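Local coordinates for P450 epoxidase (Sorangium cellulosum, PDB 1Q5D), which belongs to the cytochrome P450 family of haem proteins and holds its haem beside a large bound ligand in a mostly helical fold, at residues P40-D45 against V51-H56; T179-G184 against Y399-R404; D224-L229 against A246-I251; L262-V267 against E407-I412. All blocks are in the same frame, centred on the assembly; numbering follows the deposited sequence.

Interaction 1 (P40-D45 against V51-H56); sequences PIFYWD and VLTRYH
P40 O accepts two hydrogen bonds, from T53 N and water 1, with a weaker C-H...O contact from L52 CA at 3.4 Å. T53 N donates to P40 O over 3.1 Å, nearly straight at 166° but from above the carbonyl plane. Water 1 also accepts from R54 N. It thus ties P40 to the N-cap residue of helix 55-62. Next along, F42 and V51 form an antiparallel hydrogen-bonded pair. V51 N donates to F42 O at 2.7 Å, and F42 N to V51 O at 3.1 Å. I41 and L52 are the non-hydrogen-bonded pair, and I41 CD1 lies alongside L52 CD2 at 3.8 Å. On the other face of the sheet, F42 CG stands between its backbone N and carbonyl carbon (chi1 67°), which lays the ring beside V51. V51 CB sits over one ring face, 3.7 Å from the F42 centroid, as a CH-pi contact. T53 CG2 lies at the ring edge. R54 is extended and lays a guanidinium face over P40 N, while R54 NE bonds to R36 O. The two strands form a beta hairpin, with 41-44 at one edge of the mixed sheet of this P450 fold.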
# COMPACT_ATOMS: atom_id res chain seq x y z
N PRO A 40 5.16 7.20 24.26
CA PRO A 40 4.06 7.23 23.29
C PRO A 40 4.37 8.12 22.09
O PRO A 40 3.71 7.99 21.05
CB PRO A 40 2.93 7.87 24.08
CG PRO A 40 3.66 8.85 24.99
CD PRO A 40 4.89 8.08 25.41
N ILE A 41 5.35 9.01 22.23
CA ILE A 41 5.67 9.98 21.19
C ILE A 41 7.12 10.45 21.28
O ILE A 41 7.68 10.60 22.37
CB ILE A 41 4.70 11.19 21.24
CG1 ILE A 41 4.78 12.03 19.96
CG2 ILE A 41 4.98 12.05 22.49
CD1 ILE A 41 3.73 13.11 19.86
N PHE A 42 7.74 10.66 20.13
CA PHE A 42 9.07 11.23 20.09
C PHE A 42 9.25 12.02 18.81
O PHE A 42 8.51 11.81 17.84
CB PHE A 42 10.14 10.15 20.24
CG PHE A 42 10.23 9.20 19.07
CD1 PHE A 42 11.02 9.50 17.96
CD2 PHE A 42 9.55 7.98 19.10
CE1 PHE A 42 11.12 8.62 16.90
CE2 PHE A 42 9.66 7.09 18.03
CZ PHE A 42 10.45 7.42 16.93
N TYR A 43 10.22 12.94 18.82
CA TYR A 43 10.52 13.69 17.61
C TYR A 43 11.63 12.99 16.83
O TYR A 43 12.69 12.65 17.38
CB TYR A 43 10.92 15.14 17.91
CG TYR A 43 10.86 16.02 16.69
CD1 TYR A 43 9.68 16.66 16.34
CD2 TYR A 43 11.98 16.21 15.88
CE1 TYR A 43 9.61 17.46 15.22
CE2 TYR A 43 11.91 17.01 14.75
CZ TYR A 43 10.72 17.63 14.43
OH TYR A 43 10.63 18.43 13.32
N TRP A 44 11.38 12.77 15.55
CA TRP A 44 12.31 12.07 14.67
C TRP A 44 13.10 13.12 13.91
O TRP A 44 12.57 13.75 13.01
CB TRP A 44 11.54 11.19 13.68
CG TRP A 44 12.41 10.44 12.70
CD1 TRP A 44 13.75 10.14 12.83
CD2 TRP A 44 12.00 9.88 11.45
NE1 TRP A 44 14.19 9.44 11.73
CE2 TRP A 44 13.13 9.26 10.87
CE3 TRP A 44 10.78 9.83 10.76
CZ2 TRP A 44 13.08 8.62 9.64
CZ3 TRP A 44 10.74 9.21 9.54
CH2 TRP A 44 11.88 8.59 8.99
N ASP A 45 14.36 13.30 14.29
CA ASP A 45 15.19 14.36 13.72
C ASP A 45 15.22 14.35 12.19
O ASP A 45 14.82 15.33 11.56
CB ASP A 45 16.61 14.33 14.33
CG ASP A 45 17.33 12.99 14.13
OD1 ASP A 45 18.56 12.93 14.39
OD2 ASP A 45 16.78 11.94 13.70
N VAL A 51 6.50 11.17 16.08
CA VAL A 51 6.22 9.76 15.80
C VAL A 51 5.39 9.18 16.94
O VAL A 51 5.80 9.22 18.11
CB VAL A 51 7.52 8.94 15.67
CG1 VAL A 51 7.23 7.45 15.51
CG2 VAL A 51 8.35 9.43 14.48
N LEU A 52 4.21 8.64 16.62
CA LEU A 52 3.36 8.00 17.62
C LEU A 52 3.52 6.49 17.57
O LEU A 52 3.38 5.86 16.50
CB LEU A 52 1.90 8.41 17.42
CG LEU A 52 1.60 9.87 17.75
CD1 LEU A 52 0.29 10.31 17.12
CD2 LEU A 52 1.58 10.08 19.26
N THR A 53 3.79 5.89 18.74
CA THR A 53 4.16 4.48 18.83
C THR A 53 3.08 3.51 19.31
O THR A 53 3.27 2.32 19.19
CB THR A 53 5.35 4.31 19.77
OG1 THR A 53 5.02 4.88 21.05
CG2 THR A 53 6.56 5.13 19.30
N ARG A 54 1.99 4.01 19.88
CA ARG A 54 1.04 3.10 20.52
C ARG A 54 -0.33 3.04 19.82
O ARG A 54 -0.82 4.03 19.29
CB ARG A 54 0.88 3.46 22.00
CG ARG A 54 2.17 3.25 22.79
CD ARG A 54 2.20 3.91 24.18
NE ARG A 54 3.53 3.80 24.78
CZ ARG A 54 3.86 4.31 25.96
NH1 ARG A 54 2.96 4.98 26.68
NH2 ARG A 54 5.10 4.15 26.42
N TYR A 55 -0.93 1.86 19.82
CA TYR A 55 -2.20 1.68 19.11
C TYR A 55 -3.24 2.77 19.36
O TYR A 55 -3.74 3.40 18.43
CB TYR A 55 -2.82 0.31 19.41
CG TYR A 55 -4.06 0.05 18.59
CD1 TYR A 55 -3.99 -0.69 17.41
CD2 TYR A 55 -5.30 0.57 18.98
CE1 TYR A 55 -5.12 -0.93 16.64
CE2 TYR A 55 -6.45 0.34 18.21
CZ TYR A 55 -6.35 -0.42 17.05
OH TYR A 55 -7.47 -0.65 16.28
N HIS A 56 -3.56 3.03 20.63
CA HIS A 56 -4.69 3.93 20.91
C HIS A 56 -4.45 5.35 20.46
O HIS A 56 -5.38 6.03 20.01
CB HIS A 56 -5.10 3.86 22.38
CG HIS A 56 -5.93 2.65 22.70
ND1 HIS A 56 -5.44 1.57 23.40
CD2 HIS A 56 -7.21 2.34 22.37
CE1 HIS A 56 -6.38 0.65 23.51
NE2 HIS A 56 -7.46 1.09 22.89
O HOH W 1 1.49 6.77 20.87

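Interaction 2 (T179-G184 against Y399-R404); sequences TARALG and YHPAFR. With EPB (7,11-dihydroxy-8,8,10,12,16-pentamethyl-3-[1-methyl-2-(2-methyl-thiazol-4-yl)vinyl]-4,17-dioxabicyclo[14.1.0]heptadecane-5,9-dione), chain C.
R181 of helix 169-182 reaches out to cover H400, in the loop between strands 396-397 and 406-412. Both parts border the ligand pocket of this P450. From R181 CB the chain turns to a CG set anti to the carbonyl carbon (chi1 -76°). R181 CG meets H400 NE2 at 3.6 Å and lies more loosely near P401 CD. The chain then stays extended as far as NE. R181 NE is held by a salt bridge to D192, which anchors the polar end outside the two segments. At the tip, R181 CZ lies 3.6 Å from H400 CD2, and this ring carbon sits over the centre of one guanidinium face. The two planes are 44° apart, so the groups do not stack flat.

H400 is fixed from other sides. A402 N donates to H400 ND1 at 2.9 Å, with the donor in the ring plane and the bond nearly straight at 163°. That bond uses ND1 as an acceptor and sets the ring's rotation. F403 CD1 lies over one face of the same ring.

The neighbours of R181 and H400 line the pocket. A402 CB is 3.3 Å from EPB O12, and F403 CZ is 3.6 Å from EPB O16. On the helix, the carbonyl oxygen A180 O accepts a hydrogen bond from the ligand hydroxyl EPB O14 at 2.6 Å.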
# COMPACT_ATOMS: atom_id res chain seq x y z
N THR A 179 5.90 6.74 -9.16
CA THR A 179 5.06 7.77 -8.57
C THR A 179 5.06 7.68 -7.04
O THR A 179 5.18 8.68 -6.36
CB THR A 179 3.63 7.66 -9.09
OG1 THR A 179 3.60 8.09 -10.46
CG2 THR A 179 2.73 8.62 -8.37
N ALA A 180 4.90 6.47 -6.52
CA ALA A 180 4.85 6.29 -5.07
C ALA A 180 6.14 6.80 -4.39
O ALA A 180 6.07 7.49 -3.35
CB ALA A 180 4.55 4.85 -4.71
N ARG A 181 7.29 6.49 -4.99
CA ARG A 181 8.59 7.00 -4.52
C ARG A 181 8.74 8.51 -4.72
O ARG A 181 9.23 9.21 -3.83
CB ARG A 181 9.74 6.33 -5.27
CG ARG A 181 10.06 4.90 -4.85
CD ARG A 181 11.13 4.26 -5.72
NE ARG A 181 11.83 3.17 -5.05
CZ ARG A 181 11.71 1.90 -5.39
NH1 ARG A 181 10.90 1.55 -6.39
NH2 ARG A 181 12.38 0.97 -4.73
N ALA A 182 8.34 8.99 -5.89
CA ALA A 182 8.50 10.40 -6.22
C ALA A 182 7.69 11.28 -5.28
O ALA A 182 8.10 12.40 -4.95
CB ALA A 182 8.10 10.68 -7.68
N LEU A 183 6.52 10.79 -4.88
CA LEU A 183 5.68 11.54 -3.96
C LEU A 183 6.36 11.72 -2.60
O LEU A 183 5.95 12.54 -1.79
CB LEU A 183 4.32 10.84 -3.78
CG LEU A 183 3.33 11.05 -4.93
CD1 LEU A 183 2.05 10.22 -4.70
CD2 LEU A 183 2.99 12.52 -5.19
N GLY A 184 7.41 10.95 -2.36
CA GLY A 184 8.16 11.08 -1.12
C GLY A 184 9.28 12.11 -1.14
O GLY A 184 9.83 12.44 -0.08
N TYR A 399 15.61 -0.49 0.70
CA TYR A 399 15.50 0.78 1.43
C TYR A 399 14.44 1.72 0.84
O TYR A 399 14.63 2.94 0.82
CB TYR A 399 16.86 1.50 1.43
CG TYR A 399 17.98 0.74 2.08
CD1 TYR A 399 18.94 0.07 1.33
CD2 TYR A 399 18.07 0.67 3.46
CE1 TYR A 399 19.96 -0.64 1.93
CE2 TYR A 399 19.08 -0.04 4.07
CZ TYR A 399 20.02 -0.68 3.31
OH TYR A 399 21.02 -1.37 3.95
N HIS A 400 13.35 1.16 0.33
CA HIS A 400 12.21 1.97 -0.12
C HIS A 400 11.76 2.90 1.02
O HIS A 400 11.67 2.47 2.17
CB HIS A 400 11.06 1.04 -0.54
CG HIS A 400 9.94 1.73 -1.24
ND1 HIS A 400 9.13 2.65 -0.62
CD2 HIS A 400 9.49 1.64 -2.52
CE1 HIS A 400 8.23 3.10 -1.47
NE2 HIS A 400 8.43 2.51 -2.64
N PRO A 401 11.51 4.16 0.71
CA PRO A 401 11.18 5.15 1.75
C PRO A 401 9.88 4.85 2.50
O PRO A 401 9.72 5.33 3.63
CB PRO A 401 11.03 6.46 0.96
CG PRO A 401 10.78 6.04 -0.44
CD PRO A 401 11.57 4.77 -0.63
N ALA A 402 8.98 4.08 1.89
CA ALA A 402 7.69 3.80 2.53
C ALA A 402 7.51 2.35 2.97
O ALA A 402 6.74 2.07 3.88
CB ALA A 402 6.53 4.21 1.59
N PHE A 403 8.19 1.41 2.32
CA PHE A 403 7.93 0.01 2.55
C PHE A 403 9.15 -0.72 3.04
O PHE A 403 10.29 -0.39 2.68
CB PHE A 403 7.48 -0.67 1.24
CG PHE A 403 6.22 -0.10 0.67
CD1 PHE A 403 6.21 0.49 -0.59
CD2 PHE A 403 5.02 -0.20 1.37
CE1 PHE A 403 5.04 0.99 -1.12
CE2 PHE A 403 3.84 0.29 0.85
CZ PHE A 403 3.85 0.90 -0.40
N ARG A 404 8.90 -1.75 3.84
CA ARG A 404 9.92 -2.74 4.12
C ARG A 404 9.95 -3.66 2.89
O ARG A 404 9.45 -4.79 2.92
CB ARG A 404 9.56 -3.54 5.39
CG ARG A 404 9.24 -2.68 6.63
CD ARG A 404 8.61 -3.47 7.81
NE ARG A 404 9.33 -4.73 8.02
CZ ARG A 404 8.77 -5.85 8.44
NH1 ARG A 404 7.48 -5.89 8.74
NH2 ARG A 404 9.51 -6.94 8.58
O16 EPB C . 3.22 4.19 -1.74
C51 EPB C . 1.12 2.36 2.19
O41 EPB C . -1.08 2.58 0.67
C5 EPB C . 0.01 3.02 1.46
C4 EPB C . -0.16 3.34 -0.12
C16 EPB C . 2.97 5.14 -1.09
O1 EPB C . 1.72 5.71 -0.94
C2 EPB C . 0.46 5.18 -1.67
C3 EPB C . -0.54 4.64 -0.58
C20 EPB C . -0.06 6.48 -2.41
C21 EPB C . 0.86 6.87 -3.56
C22 EPB C . -1.20 7.14 -2.05
C23 EPB C . -1.83 8.36 -2.55
N26 EPB C . -1.04 9.40 -3.00
C25 EPB C . -1.79 10.45 -3.40
C27 EPB C . -1.11 11.65 -3.94
C24 EPB C . -3.15 8.63 -2.57
S1 EPB C . -3.43 10.20 -3.20
C15 EPB C . 4.08 5.88 -0.31
C14 EPB C . 4.05 7.47 -0.39
O14 EPB C . 4.01 7.72 -1.78
C13 EPB C . 5.21 8.26 0.43
C29 EPB C . 6.60 7.88 -0.19
C30 EPB C . 5.07 9.77 0.20
C12 EPB C . 5.23 7.86 2.01
O12 EPB C . 6.26 7.33 2.53
C11 EPB C . 4.03 8.06 3.01
C28 EPB C . 4.66 8.76 4.24
C10 EPB C . 3.21 6.80 2.99
O10 EPB C . 3.92 5.73 3.69
C9 EPB C . 1.90 7.13 3.69
C91 EPB C . 1.19 8.13 2.92
C8 EPB C . 0.90 6.03 3.71
C7 EPB C . 1.28 4.72 2.91
C6 EPB C . 0.00 4.64 1.92

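Interaction 3 (D224-L229 against A246-I251); sequences DVLTML and ALVGAI. With HEM (protoporphyrin IX containing Fe), chain B.
L226 and V248 meet at about a right angle. One methyl of each makes the touch, L226 CD2 to V248 CG2 at 3.6 Å. L229 and L247 also cross nearly at right angles, with L229 CD2 3.8 Å from L247 CD2. L229 CD1 leans obliquely against V248 CG2 at a looser 4.2 Å. V248 CG2 therefore touches both L226 and L229. Torsions put the branches there. L247 CG is anti to the backbone N (chi1 176°), while V248 CG2 is anti to its own carbonyl carbon. In this way two neighbouring residues of one helix offer a methyl each to the other.

The backbones stay well apart. The short helix axes come no closer than 12.1 Å and run nearly antiparallel, at 154°. Leucine and valine methyls span the distance. Helix 241-255 carries the haem-facing part of the long central helix of the P450 fold, and helix 225-234 packs against L247 and V248 of it. Helix 195-218 adds L209 against V248 and L213 against L226. Helix 100-110 adds L109 against L229.

The start of helix 225-234 is capped by D224. T227 N donates to D224 OD2 at 2.9 Å, and T227 OG1 donates to the same oxygen from the opposite face of the carboxylate plane. R216 and K163 form salt bridges with this carboxylate. At the far end of the other segment, I251 CG2 touches the haem vinyl carbon CBC at 3.7 Å. Farther into the haem, the iron binds water 2 at 2.2 Å and one atom from elsewhere in the protein.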
# COMPACT_ATOMS: atom_id res chain seq x y z
N ASP A 224 -18.51 0.21 -16.18
CA ASP A 224 -17.09 0.47 -16.34
C ASP A 224 -16.68 1.63 -15.46
O ASP A 224 -17.32 2.68 -15.48
CB ASP A 224 -16.79 0.77 -17.82
CG ASP A 224 -15.33 1.06 -18.07
OD1 ASP A 224 -14.50 0.14 -17.88
OD2 ASP A 224 -14.91 2.16 -18.45
N VAL A 225 -15.64 1.45 -14.66
CA VAL A 225 -15.26 2.44 -13.66
C VAL A 225 -14.84 3.74 -14.31
O VAL A 225 -15.34 4.83 -13.96
CB VAL A 225 -14.09 1.95 -12.76
CG1 VAL A 225 -13.61 3.08 -11.85
CG2 VAL A 225 -14.50 0.76 -11.96
N LEU A 226 -13.92 3.64 -15.26
CA LEU A 226 -13.43 4.83 -15.98
C LEU A 226 -14.56 5.57 -16.70
O LEU A 226 -14.68 6.79 -16.59
CB LEU A 226 -12.31 4.47 -16.95
CG LEU A 226 -10.92 4.25 -16.35
CD1 LEU A 226 -9.89 4.12 -17.47
CD2 LEU A 226 -10.52 5.38 -15.37
N THR A 227 -15.38 4.84 -17.44
CA THR A 227 -16.52 5.48 -18.10
C THR A 227 -17.36 6.23 -17.08
O THR A 227 -17.79 7.36 -17.31
CB THR A 227 -17.39 4.43 -18.82
OG1 THR A 227 -16.67 3.90 -19.93
CG2 THR A 227 -18.62 5.08 -19.47
N MET A 228 -17.62 5.58 -15.94
CA MET A 228 -18.40 6.20 -14.88
C MET A 228 -17.76 7.50 -14.41
O MET A 228 -18.44 8.53 -14.28
CB MET A 228 -18.58 5.22 -13.70
CG MET A 228 -19.43 5.78 -12.57
SD MET A 228 -18.46 6.78 -11.41
CE MET A 228 -17.34 5.48 -10.76
N LEU A 229 -16.45 7.47 -14.18
CA LEU A 229 -15.73 8.66 -13.75
C LEU A 229 -15.81 9.74 -14.83
O LEU A 229 -16.07 10.91 -14.55
CB LEU A 229 -14.27 8.33 -13.40
CG LEU A 229 -14.08 7.44 -12.17
CD1 LEU A 229 -12.62 6.94 -12.05
CD2 LEU A 229 -14.53 8.16 -10.90
N ALA A 246 -5.95 12.68 -11.21
CA ALA A 246 -5.24 12.43 -9.96
C ALA A 246 -5.74 11.15 -9.30
O ALA A 246 -4.96 10.44 -8.68
CB ALA A 246 -5.38 13.58 -9.03
N LEU A 247 -7.03 10.87 -9.45
CA LEU A 247 -7.64 9.68 -8.85
C LEU A 247 -7.14 8.38 -9.46
O LEU A 247 -6.76 7.43 -8.74
CB LEU A 247 -9.17 9.75 -8.95
CG LEU A 247 -9.91 8.52 -8.44
CD1 LEU A 247 -9.70 8.37 -6.94
CD2 LEU A 247 -11.42 8.59 -8.76
N VAL A 248 -7.16 8.33 -10.78
CA VAL A 248 -6.72 7.14 -11.48
C VAL A 248 -5.23 6.96 -11.28
O VAL A 248 -4.76 5.85 -11.02
CB VAL A 248 -7.11 7.18 -12.99
CG1 VAL A 248 -6.68 5.91 -13.70
CG2 VAL A 248 -8.61 7.39 -13.14
N GLY A 249 -4.48 8.06 -11.31
CA GLY A 249 -3.06 7.96 -11.07
C GLY A 249 -2.76 7.41 -9.68
O GLY A 249 -1.86 6.58 -9.49
N ALA A 250 -3.52 7.88 -8.71
CA ALA A 250 -3.32 7.48 -7.32
C ALA A 250 -3.69 6.02 -7.10
O ALA A 250 -3.00 5.28 -6.39
CB ALA A 250 -4.09 8.41 -6.38
N ILE A 251 -4.76 5.58 -7.76
CA ILE A 251 -5.17 4.19 -7.67
C ILE A 251 -4.07 3.25 -8.18
O ILE A 251 -3.78 2.23 -7.56
CB ILE A 251 -6.50 3.94 -8.44
CG1 ILE A 251 -7.67 4.54 -7.64
CG2 ILE A 251 -6.70 2.45 -8.65
CD1 ILE A 251 -8.99 4.66 -8.40
CHA HEM B . -5.19 4.59 1.19
CHB HEM B . -2.95 0.63 2.75
CHC HEM B . -3.96 -1.59 -1.45
CHD HEM B . -5.67 2.55 -3.20
C1A HEM B . -4.58 3.68 2.01
C2A HEM B . -4.26 3.87 3.40
C3A HEM B . -3.62 2.78 3.83
C4A HEM B . -3.52 1.86 2.72
CMA HEM B . -3.08 2.54 5.27
CAA HEM B . -4.60 5.13 4.23
CBA HEM B . -3.39 6.07 4.32
CGA HEM B . -3.73 7.24 5.22
O1A HEM B . -2.91 8.20 5.33
O2A HEM B . -4.84 7.24 5.83
C1B HEM B . -3.04 -0.29 1.74
C2B HEM B . -2.53 -1.63 1.83
C3B HEM B . -2.79 -2.24 0.68
C4B HEM B . -3.48 -1.31 -0.19
CMB HEM B . -1.77 -2.27 3.02
CAB HEM B . -2.38 -3.70 0.43
CBB HEM B . -2.27 -4.20 -0.80
C1C HEM B . -4.55 -0.69 -2.29
C2C HEM B . -5.07 -0.96 -3.61
C3C HEM B . -5.53 0.20 -4.09
C4C HEM B . -5.34 1.22 -3.07
CMC HEM B . -5.05 -2.36 -4.29
CAC HEM B . -6.19 0.54 -5.44
CBC HEM B . -6.62 -0.43 -6.25
C1D HEM B . -5.63 3.48 -2.20
C2D HEM B . -5.95 4.87 -2.40
C3D HEM B . -5.81 5.51 -1.04
C4D HEM B . -5.40 4.45 -0.16
CMD HEM B . -6.37 5.53 -3.72
CAD HEM B . -6.08 6.98 -0.68
CBD HEM B . -7.43 6.98 0.05
CGD HEM B . -7.80 8.37 0.49
O1D HEM B . -6.87 9.15 0.83
O2D HEM B . -9.02 8.72 0.51
NA HEM B . -4.12 2.44 1.61
NB HEM B . -3.64 -0.10 0.49
NC HEM B . -4.72 0.64 -2.00
ND HEM B . -5.30 3.27 -0.87
FE HEM B . -4.58 1.50 -0.13
O HOH W 2 -2.56 2.16 -0.74

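Interaction 4 (L262-V267 against E407-I412); sequences LIAFAV and ESLNVI
L409 holds CG anti to its backbone N (chi1 -179°). The second torsion, 48° to CD1, leaves CD2 anti to CA, so the side chain reaches straight out to the helix. V267 places CG1 anti to its own backbone N (chi1 166°). These settings bring V267 CG1 and L409 CD2 to 4.1 Å, with the two side chains crossing obliquely. The L409 CD2 methyl does all the close touching for segment 407-412. L409 CD2 comes within 3.3 Å of the helix carbonyl oxygen A264 O. It also lies 4.4 Å from A264 CB, a loose apolar contact. A264 and V267 are three residues apart, so they stand on the same side of the helix, about one turn from each other. The single leucine methyl meets both. The closest CA pair, A264 CA to L409 CA, is 7.3 Å apart. The contact is small but buried.

The backbone around L409 is held by its own sheet. L409 N donates to D144 OD2, and L409 also pairs with V145 through the backbone. Just before it, E407 and S408 both face V396 in a classic beta bulge. Other sides of the helix are covered too. A266 packs on helix 287-297, and F265 reaches F397 of strand 396-397. The arrangement joins helix 257-272, the later part of the long central helix, to strand 406-412 of the small antiparallel sheet near the C-terminus of the P450 fold.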
# COMPACT_ATOMS: atom_id res chain seq x y z
N LEU A 262 2.25 -7.43 0.06
CA LEU A 262 1.28 -8.28 0.76
C LEU A 262 1.43 -9.75 0.35
O LEU A 262 1.52 -10.67 1.21
CB LEU A 262 -0.15 -7.78 0.50
CG LEU A 262 -1.29 -8.70 0.96
CD1 LEU A 262 -1.13 -9.00 2.46
CD2 LEU A 262 -2.64 -8.05 0.69
N ILE A 263 1.44 -9.97 -0.96
CA ILE A 263 1.60 -11.30 -1.50
C ILE A 263 2.92 -11.90 -1.06
O ILE A 263 2.97 -13.04 -0.59
CB ILE A 263 1.49 -11.27 -3.06
CG1 ILE A 263 0.07 -10.86 -3.48
CG2 ILE A 263 1.85 -12.62 -3.64
CD1 ILE A 263 -0.09 -10.51 -4.94
N ALA A 264 4.01 -11.15 -1.20
CA ALA A 264 5.32 -11.66 -0.82
C ALA A 264 5.42 -11.93 0.68
O ALA A 264 5.91 -12.99 1.10
CB ALA A 264 6.44 -10.70 -1.28
N PHE A 265 4.96 -10.98 1.49
CA PHE A 265 5.00 -11.13 2.94
C PHE A 265 4.10 -12.32 3.36
O PHE A 265 4.41 -13.04 4.32
CB PHE A 265 4.50 -9.86 3.62
CG PHE A 265 5.58 -8.83 3.92
CD1 PHE A 265 6.39 -8.32 2.91
CD2 PHE A 265 5.74 -8.35 5.19
CE1 PHE A 265 7.37 -7.34 3.20
CE2 PHE A 265 6.72 -7.38 5.49
CZ PHE A 265 7.53 -6.88 4.48
N ALA A 266 3.00 -12.52 2.66
CA ALA A 266 2.09 -13.62 3.01
C ALA A 266 2.78 -14.97 2.81
O ALA A 266 2.74 -15.82 3.70
CB ALA A 266 0.77 -13.54 2.21
N VAL A 267 3.41 -15.14 1.65
CA VAL A 267 4.15 -16.36 1.35
C VAL A 267 5.29 -16.56 2.34
O VAL A 267 5.48 -17.66 2.86
CB VAL A 267 4.70 -16.36 -0.10
CG1 VAL A 267 5.74 -17.46 -0.28
CG2 VAL A 267 3.56 -16.51 -1.14
N GLU A 407 13.10 -7.46 -1.96
CA GLU A 407 13.63 -7.43 -3.31
C GLU A 407 13.61 -8.81 -3.96
O GLU A 407 13.43 -8.92 -5.18
CB GLU A 407 15.04 -6.83 -3.30
CG GLU A 407 15.05 -5.37 -2.88
CD GLU A 407 16.45 -4.78 -2.82
OE1 GLU A 407 16.56 -3.55 -2.95
OE2 GLU A 407 17.43 -5.52 -2.63
N SER A 408 13.82 -9.84 -3.16
CA SER A 408 13.80 -11.22 -3.65
C SER A 408 13.36 -12.17 -2.55
O SER A 408 13.70 -12.01 -1.38
CB SER A 408 15.17 -11.63 -4.22
OG SER A 408 16.16 -11.61 -3.21
N LEU A 409 12.56 -13.16 -2.93
CA LEU A 409 12.08 -14.20 -2.04
C LEU A 409 12.22 -15.52 -2.80
O LEU A 409 11.32 -15.94 -3.53
CB LEU A 409 10.61 -13.94 -1.67
CG LEU A 409 9.94 -14.93 -0.72
CD1 LEU A 409 10.82 -15.21 0.47
CD2 LEU A 409 8.55 -14.44 -0.28
N ASN A 410 13.38 -16.14 -2.65
CA ASN A 410 13.71 -17.31 -3.45
C ASN A 410 13.26 -18.60 -2.78
O ASN A 410 13.54 -18.84 -1.61
CB ASN A 410 15.21 -17.35 -3.74
CG ASN A 410 15.60 -16.42 -4.89
OD1 ASN A 410 16.26 -15.40 -4.68
ND2 ASN A 410 15.18 -16.76 -6.10
N VAL A 411 12.54 -19.41 -3.54
CA VAL A 411 11.98 -20.64 -3.01
C VAL A 411 12.26 -21.81 -3.94
O VAL A 411 12.65 -21.62 -5.10
CB VAL A 411 10.44 -20.54 -2.82
CG1 VAL A 411 10.08 -19.39 -1.90
CG2 VAL A 411 9.73 -20.41 -4.17
N ILE A 412 12.07 -23.01 -3.41
CA ILE A 412 12.06 -24.22 -4.20
C ILE A 412 10.65 -24.77 -4.14
O ILE A 412 10.17 -25.14 -3.07
CB ILE A 412 13.05 -25.25 -3.62
CG1 ILE A 412 14.46 -24.66 -3.56
CG2 ILE A 412 13.01 -26.54 -4.43
CD1 ILE A 412 15.28 -25.14 -2.38

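Interaction 1 comes first along the chain and lies in the mixed sheet, about 35 Å between centres from interaction 3, on the opposite side of the chain's centre. The segments of interaction 2 are 215 residues apart, and interaction 3 lies between them in the chain. The segments of interactions 2 and 4 alternate. These two touch, with R404 O 3.2 Å from F265 CZ. Interactions 3 and 4 use successive helices, 241-255 and 257-272, with centres about 30 Å apart. Together, parts of interactions 2 and 3 border the bound EPB and the haem. Interaction 1 pairs the strands of a hairpin, and interaction 4 joins helix 257-272 to segment 407-412 of the small antiparallel sheet.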